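PDB 4BU0: S-M checkpoint control protein rad4, which is essential for DNA replication and for the checkpoint coupling S and M phases, its BRCT1,2 domains binding phosphorylated crb2. Local coordinates for residues Ser118-Glu121 with Asn122-Lys126; Ala176-Pro180 with Gln181-Leu185. One frame throughout, in Å; residues are numbered along the deposited sequence.

Interaction 1. Residues Ser118-Glu121 with Asn122-Lys126; sequences SRIE and NYVLK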
ATOM      1  N   SER A 118      -9.156 -12.367  15.749  1.00 11.20           N
ATOM      2  CA  SER A 118      -9.747 -11.039  15.808  0.56 10.62           C
ATOM      3  C   SER A 118      -8.690  -9.936  15.981  1.00 14.49           C
ATOM      4  O   SER A 118      -8.932  -8.797  15.553  1.00 15.22           O
ATOM      5  CB  SER A 118     -10.780 -10.961  16.916  0.56 14.22           C
ATOM      6  OG  SER A 118     -11.930 -11.733  16.607  0.56 16.57           O
ATOM      7  N   ARG A 119      -7.524 -10.263  16.586  1.00 12.30           N
ATOM      8  CA  ARG A 119      -6.426  -9.306  16.715  0.56 12.51           C
ATOM      9  C   ARG A 119      -5.897  -8.977  15.298  1.00 14.17           C
ATOM     10  O   ARG A 119      -5.648  -7.810  14.978  1.00 13.54           O
ATOM     11  CB  ARG A 119      -5.329  -9.895  17.612  0.56 14.50           C
ATOM     12  CG  ARG A 119      -4.088  -9.030  17.780  0.56 20.51           C
ATOM     13  CD  ARG A 119      -3.181  -9.614  18.851  0.56 30.37           C
ATOM     14  NE  ARG A 119      -1.767  -9.361  18.573  0.56 41.69           N
ATOM     15  CZ  ARG A 119      -1.090  -8.311  19.027  0.56 59.93           C
ATOM     16  NH1 ARG A 119      -1.693  -7.398  19.778  0.56 48.18           N
ATOM     17  NH2 ARG A 119       0.191  -8.158  18.718  0.56 50.23           N
ATOM     18  N   ILE A 120      -5.766 -10.011  14.439  1.00 10.87           N
ATOM     19  CA  ILE A 120      -5.312  -9.792  13.050  1.00  9.78           C
ATOM     20  C   ILE A 120      -6.296  -8.850  12.342  1.00 10.20           C
ATOM     21  O   ILE A 120      -5.898  -7.878  11.683  1.00 10.56           O
ATOM     22  CB  ILE A 120      -5.160 -11.142  12.309  1.00 12.33           C
ATOM     23  CG1 ILE A 120      -3.942 -11.911  12.889  1.00 13.05           C
ATOM     24  CG2 ILE A 120      -4.969 -10.922  10.791  1.00 11.48           C
ATOM     25  CD1 ILE A 120      -3.940 -13.422  12.512  1.00 16.68           C
ATOM     26  N   GLU A 121      -7.611  -9.156  12.460  1.00  9.58           N
ATOM     27  CA  GLU A 121      -8.635  -8.311  11.861  1.00  9.16           C
ATOM     28  C   GLU A 121      -8.490  -6.847  12.307  1.00 12.02           C
ATOM     29  O   GLU A 121      -8.515  -5.947  11.468  1.00 11.98           O
ATOM     30  CB  GLU A 121     -10.025  -8.854  12.203  1.00 10.23           C
ATOM     31  CG  GLU A 121     -11.171  -7.989  11.718  1.00 13.72           C
ATOM     32  CD  GLU A 121     -12.545  -8.577  11.988  1.00 16.21           C
ATOM     33  OE1 GLU A 121     -12.632  -9.772  12.355  1.00 14.93           O
ATOM     34  OE2 GLU A 121     -13.538  -7.832  11.799  1.00 17.67           O
ATOM     35  N   ASN A 122      -8.277  -6.628  13.616  1.00 11.30           N
ATOM     36  CA  ASN A 122      -8.099  -5.272  14.112  1.00 11.99           C
ATOM     37  C   ASN A 122      -6.866  -4.590  13.498  1.00 12.06           C
ATOM     38  O   ASN A 122      -6.936  -3.418  13.124  1.00 12.77           O
ATOM     39  CB  ASN A 122      -7.959  -5.288  15.631  1.00 14.42           C
ATOM     40  CG  ASN A 122      -8.118  -3.920  16.240  1.00 39.87           C
ATOM     41  OD1 ASN A 122      -9.163  -3.277  16.116  1.00 40.56           O
ATOM     42  ND2 ASN A 122      -7.072  -3.440  16.884  1.00 34.99           N
ATOM     43  N   TYR A 123      -5.734  -5.315  13.401  1.00  9.86           N
ATOM     44  CA  TYR A 123      -4.530  -4.693  12.823  1.00 10.86           C
ATOM     45  C   TYR A 123      -4.687  -4.362  11.345  1.00 12.69           C
ATOM     46  O   TYR A 123      -4.151  -3.344  10.884  1.00 12.10           O
ATOM     47  CB  TYR A 123      -3.311  -5.597  12.990  1.00 14.36           C
ATOM     48  CG  TYR A 123      -2.618  -5.430  14.316  1.00 21.65           C
ATOM     49  CD1 TYR A 123      -1.723  -4.385  14.532  1.00 24.73           C
ATOM     50  CD2 TYR A 123      -2.822  -6.337  15.346  1.00 24.60           C
ATOM     51  CE1 TYR A 123      -1.076  -4.228  15.757  1.00 29.05           C
ATOM     52  CE2 TYR A 123      -2.178  -6.193  16.576  1.00 27.58           C
ATOM     53  CZ  TYR A 123      -1.306  -5.137  16.776  1.00 38.11           C
ATOM     54  OH  TYR A 123      -0.662  -5.008  17.988  1.00 46.18           O
ATOM     55  N   VAL A 124      -5.403  -5.212  10.574  1.00  9.34           N
ATOM     56  CA  VAL A 124      -5.640  -4.919   9.169  1.00  9.21           C
ATOM     57  C   VAL A 124      -6.391  -3.608   9.043  1.00 13.43           C
ATOM     58  O   VAL A 124      -6.026  -2.769   8.233  1.00 13.75           O
ATOM     59  CB  VAL A 124      -6.437  -6.085   8.518  1.00 11.23           C
ATOM     60  CG1 VAL A 124      -6.991  -5.695   7.135  1.00 11.04           C
ATOM     61  CG2 VAL A 124      -5.555  -7.334   8.425  1.00 10.90           C
ATOM     62  N   LEU A 125      -7.441  -3.423   9.879  1.00 11.92           N
ATOM     63  CA  LEU A 125      -8.248  -2.207   9.800  1.00 12.96           C
ATOM     64  C   LEU A 125      -7.461  -0.983  10.279  1.00 13.67           C
ATOM     65  O   LEU A 125      -7.532   0.067   9.636  1.00 14.12           O
ATOM     66  CB  LEU A 125      -9.525  -2.390  10.631  1.00 13.32           C
ATOM     67  CG  LEU A 125     -10.483  -3.479  10.137  1.00 18.08           C
ATOM     68  CD1 LEU A 125     -11.607  -3.679  11.125  1.00 18.93           C
ATOM     69  CD2 LEU A 125     -11.066  -3.139   8.790  1.00 18.73           C
ATOM     70  N   LYS A 126      -6.671  -1.149  11.365  1.00 12.24           N
ATOM     71  CA  LYS A 126      -5.850  -0.049  11.915  1.00 12.61           C
ATOM     72  C   LYS A 126      -4.842   0.457  10.878  1.00 17.31           C
ATOM     73  O   LYS A 126      -4.537   1.645  10.839  1.00 17.15           O
ATOM     74  CB  LYS A 126      -5.114  -0.568  13.170  1.00 16.46           C
ATOM     75  CG  LYS A 126      -4.145   0.414  13.835  1.00 36.09           C
ATOM     76  CD  LYS A 126      -3.350  -0.269  14.939  1.00 51.07           C
ATOM     77  CE  LYS A 126      -2.268   0.621  15.497  1.00 66.44           C
ATOM     78  NZ  LYS A 126      -1.392  -0.120  16.445  1.00 78.61           N
TER

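Interaction 2. Residues Ala176-Pro180 with Gln181-Leu185; sequences AVLEP and QYFQL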
ATOM      1  N   ALA A 176       5.128  -0.929   4.607  1.00 11.60           N
ATOM      2  CA  ALA A 176       4.924  -1.227   3.195  1.00 11.75           C
ATOM      3  C   ALA A 176       4.468  -2.649   3.070  1.00 11.60           C
ATOM      4  O   ALA A 176       4.904  -3.508   3.862  1.00 11.27           O
ATOM      5  CB  ALA A 176       6.214  -1.034   2.401  1.00 12.98           C
ATOM      6  N   VAL A 177       3.635  -2.916   2.060  1.00  9.20           N
ATOM      7  CA  VAL A 177       3.236  -4.275   1.724  1.00  9.08           C
ATOM      8  C   VAL A 177       4.440  -4.998   1.196  1.00 10.47           C
ATOM      9  O   VAL A 177       5.073  -4.532   0.231  1.00 11.55           O
ATOM     10  CB  VAL A 177       2.118  -4.267   0.661  1.00 10.21           C
ATOM     11  CG1 VAL A 177       1.822  -5.687   0.134  1.00  9.93           C
ATOM     12  CG2 VAL A 177       0.858  -3.620   1.230  1.00 10.90           C
ATOM     13  N   LEU A 178       4.763  -6.137   1.811  1.00  9.09           N
ATOM     14  CA  LEU A 178       5.877  -6.965   1.333  1.00  8.07           C
ATOM     15  C   LEU A 178       5.362  -8.057   0.412  1.00 11.66           C
ATOM     16  O   LEU A 178       4.195  -8.450   0.473  1.00  9.96           O
ATOM     17  CB  LEU A 178       6.659  -7.568   2.501  1.00  8.39           C
ATOM     18  CG  LEU A 178       7.209  -6.518   3.468  1.00 10.51           C
ATOM     19  CD1 LEU A 178       7.887  -7.182   4.688  1.00 11.20           C
ATOM     20  CD2 LEU A 178       8.174  -5.550   2.769  1.00 11.78           C
ATOM     21  N   GLU A 179       6.242  -8.569  -0.450  1.00  9.61           N
ATOM     22  CA  GLU A 179       5.869  -9.573  -1.441  1.00  9.77           C
ATOM     23  C   GLU A 179       5.568 -10.911  -0.764  1.00  9.75           C
ATOM     24  O   GLU A 179       6.187 -11.274   0.251  1.00 10.23           O
ATOM     25  CB  GLU A 179       6.946  -9.697  -2.526  1.00 11.23           C
ATOM     26  CG  GLU A 179       6.865  -8.516  -3.480  1.00 12.43           C
ATOM     27  CD  GLU A 179       7.942  -8.533  -4.547  1.00 21.84           C
ATOM     28  OE1 GLU A 179       7.975  -9.507  -5.338  1.00 24.72           O
ATOM     29  OE2 GLU A 179       8.780  -7.602  -4.568  1.00 16.53           O
ATOM     30  N   PRO A 180       4.612 -11.666  -1.340  1.00  8.94           N
ATOM     31  CA  PRO A 180       4.112 -12.876  -0.662  1.00  8.81           C
ATOM     32  C   PRO A 180       5.041 -14.085  -0.686  1.00 11.89           C
ATOM     33  O   PRO A 180       4.922 -14.928   0.199  1.00 11.38           O
ATOM     34  CB  PRO A 180       2.828 -13.206  -1.455  1.00 11.25           C
ATOM     35  CG  PRO A 180       3.137 -12.694  -2.868  1.00 13.52           C
ATOM     36  CD  PRO A 180       3.833 -11.367  -2.562  1.00  9.84           C
ATOM     37  N   GLN A 181       5.929 -14.191  -1.686  1.00 11.06           N
ATOM     38  CA  GLN A 181       6.771 -15.394  -1.806  1.00 11.60           C
ATOM     39  C   GLN A 181       7.732 -15.552  -0.629  1.00 14.13           C
ATOM     40  O   GLN A 181       8.258 -16.649  -0.413  1.00 14.51           O
ATOM     41  CB  GLN A 181       7.541 -15.412  -3.138  1.00 13.73           C
ATOM     42  CG  GLN A 181       8.541 -14.277  -3.329  1.00 16.06           C
ATOM     43  CD  GLN A 181       7.957 -13.025  -3.960  1.00 15.23           C
ATOM     44  OE1 GLN A 181       6.752 -12.772  -3.889  1.00 14.54           O
ATOM     45  NE2 GLN A 181       8.809 -12.236  -4.631  1.00 16.91           N
ATOM     46  N   TYR A 182       7.923 -14.489   0.149  1.00 10.72           N
ATOM     47  CA  TYR A 182       8.809 -14.572   1.312  1.00  9.89           C
ATOM     48  C   TYR A 182       8.094 -15.080   2.565  1.00 12.26           C
ATOM     49  O   TYR A 182       8.731 -15.272   3.607  1.00 11.67           O
ATOM     50  CB  TYR A 182       9.435 -13.205   1.584  1.00 10.90           C
ATOM     51  CG  TYR A 182      10.178 -12.695   0.375  1.00 12.92           C
ATOM     52  CD1 TYR A 182      11.317 -13.347  -0.093  1.00 15.44           C
ATOM     53  CD2 TYR A 182       9.690 -11.623  -0.362  1.00 13.82           C
ATOM     54  CE1 TYR A 182      11.979 -12.913  -1.237  1.00 16.95           C
ATOM     55  CE2 TYR A 182      10.359 -11.159  -1.491  1.00 14.40           C
ATOM     56  CZ  TYR A 182      11.495 -11.815  -1.931  1.00 20.10           C
ATOM     57  OH  TYR A 182      12.152 -11.374  -3.047  1.00 21.25           O
ATOM     58  N   PHE A 183       6.773 -15.272   2.473  1.00  8.93           N
ATOM     59  CA  PHE A 183       5.957 -15.634   3.622  1.00  8.32           C
ATOM     60  C   PHE A 183       5.055 -16.819   3.304  1.00 11.63           C
ATOM     61  O   PHE A 183       3.889 -16.848   3.689  1.00 12.36           O
ATOM     62  CB  PHE A 183       5.114 -14.411   4.076  1.00  8.35           C
ATOM     63  CG  PHE A 183       5.986 -13.224   4.418  1.00  7.97           C
ATOM     64  CD1 PHE A 183       6.670 -13.170   5.628  1.00  9.33           C
ATOM     65  CD2 PHE A 183       6.192 -12.204   3.492  1.00  9.03           C
ATOM     66  CE1 PHE A 183       7.546 -12.115   5.899  1.00  8.87           C
ATOM     67  CE2 PHE A 183       7.039 -11.138   3.782  1.00 10.34           C
ATOM     68  CZ  PHE A 183       7.704 -11.091   4.985  1.00  8.43           C
ATOM     69  N   GLN A 184       5.608 -17.825   2.625  1.00 10.84           N
ATOM     70  CA  GLN A 184       4.841 -19.024   2.279  1.00 12.38           C
ATOM     71  C   GLN A 184       4.671 -19.925   3.484  1.00 16.50           C
ATOM     72  O   GLN A 184       5.519 -19.956   4.378  1.00 17.37           O
ATOM     73  CB  GLN A 184       5.571 -19.797   1.157  1.00 13.73           C
ATOM     74  CG  GLN A 184       5.777 -18.984  -0.123  1.00 22.70           C
ATOM     75  CD  GLN A 184       6.600 -19.711  -1.172  1.00 44.88           C
ATOM     76  OE1 GLN A 184       6.241 -20.796  -1.638  1.00 42.58           O
ATOM     77  NE2 GLN A 184       7.709 -19.115  -1.600  1.00 30.55           N
ATOM     78  N   LEU A 185       3.587 -20.695   3.499  1.00 14.77           N
ATOM     79  CA  LEU A 185       3.344 -21.656   4.567  1.00 18.94           C
ATOM     80  C   LEU A 185       4.286 -22.866   4.435  1.00 26.69           C
ATOM     81  O   LEU A 185       4.768 -23.131   3.331  1.00 24.35           O
ATOM     82  CB  LEU A 185       1.893 -22.106   4.513  1.00 19.41           C
ATOM     83  CG  LEU A 185       0.976 -21.322   5.458  1.00 25.03           C
ATOM     84  CD1 LEU A 185       0.615 -19.955   4.889  1.00 25.13           C
ATOM     85  CD2 LEU A 185      -0.283 -22.053   5.658  1.00 30.06           C
TER
HETATM   86  O   HOH W   1       5.492 -11.300  -5.922  1.00 33.48           O

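Interaction 1. Residues Ser118-Glu121 with Asn122-Lys126
R119 and Y123, one turn apart on helix 116-126, lie side by side and point the same way; the tyrosine meets a face of the guanidinium with its ring edge. Ring atom CE2 of Y123 sits over the centre of the R119 guanidinium, 3.4 Å from CZ, and the two planes stand 78° apart. The arginine reaches this place with CG anti to the backbone N (chi1 177°) and a bend at chi3. Its methylene CG lies in the ring plane at the same edge, 3.6 Å from CE2. R119 is modelled in two conformations and this pairing belongs to one of them. The ring edge also borders the R119 carbonyl, with CD2 3.2 Å from that O, while W169 meets Y123 edge-to-face and I172 touches it, both from helix 166-174.

E121 works mainly through its backbone. Its O accepts the N-H of L125 at 3.2 Å, and L125 CG rests 3.4 Å from the same O; further out, E121 CG and L125 CD1 come only loosely together, and both side chains touch F131 of the following strand. Between these flanks V124 N bonds to I120 O at 2.9 Å, and V124 CG2 approaches I120 CG2 at 4.3 Å. This buried pair is the inward side of the helix of a beta-alpha-beta crossover in the second BRCT repeat: I120 packs on L109 and L168, V124 on V107.

The chemistry is thus divided. With N122 N to S118 O and Y123 N to R119 O, four i to i+4 backbone bonds carry the turn. Aliphatic carbons of I120 and V124 seat it on the sheet, I120 also on helix 166-174. The edge-on approach of ring to guanidinium is probably a soft contact, consistent with an arginine that takes up two positions.

Interaction 2. Residues Ala176-Pro180 with Gln181-Leu185
Carboxylate oxygen OE1 of E179 is gripped twice: by Q181 NE2 at 2.9 Å and by a water that also donates to Q181 OE1. Both residues belong to the C-terminal tail of the second BRCT repeat, where P180-F183 forms a type I beta turn closed by F183 N on P180 O at 3.0 Å. The amide of Q181 meets OE1 from above the carboxylate plane, and the two planes are 68° apart. Q181 can fold back to this partner because CG stands between backbone N and carbonyl carbon (chi1 63°) and the chain bends again at chi2; its CG then covers a face of the Y182 ring. A weak, long ion pair links E179 OE2 to K62, which also bonds the Y182 hydroxyl. With an alanine at this glutamate's position the Q181 amide N would probably lose its acceptor and be held less firmly, the water keeping only Q181 OE1 of the two. The F183 ring presents CD2, at its edge, 3.4 Å from E179 O, and CE2 to L178 CB at 3.8 Å. Past the turn, Q184 NE2 lies in the carbonyl plane of Q181 and donates to a lone pair of Q181 O at 2.8 Å.

In the fold
Both contacts belong to the second BRCT repeat, whose parallel sheet has strand order 2-1-3-4. Their centres are 18 Å apart and their nearest atoms about 10 Å, so they do not touch; helix 166-174 links them. I120 and Y123 of interaction 1 pack on L168 and I172 of that helix, while in interaction 2 the backbone of L178 is hydrogen-bonded to the side chains of W167 and S171, and F183 lies on E166 and Q170. Residues 176-180 also meet helix 55-63 of the first repeat through A176 and E179, so interaction 2 lies where the two repeats join. A glycerol, probably from the crystallisation liquor, sits about 4 Å from the Y182 side chain.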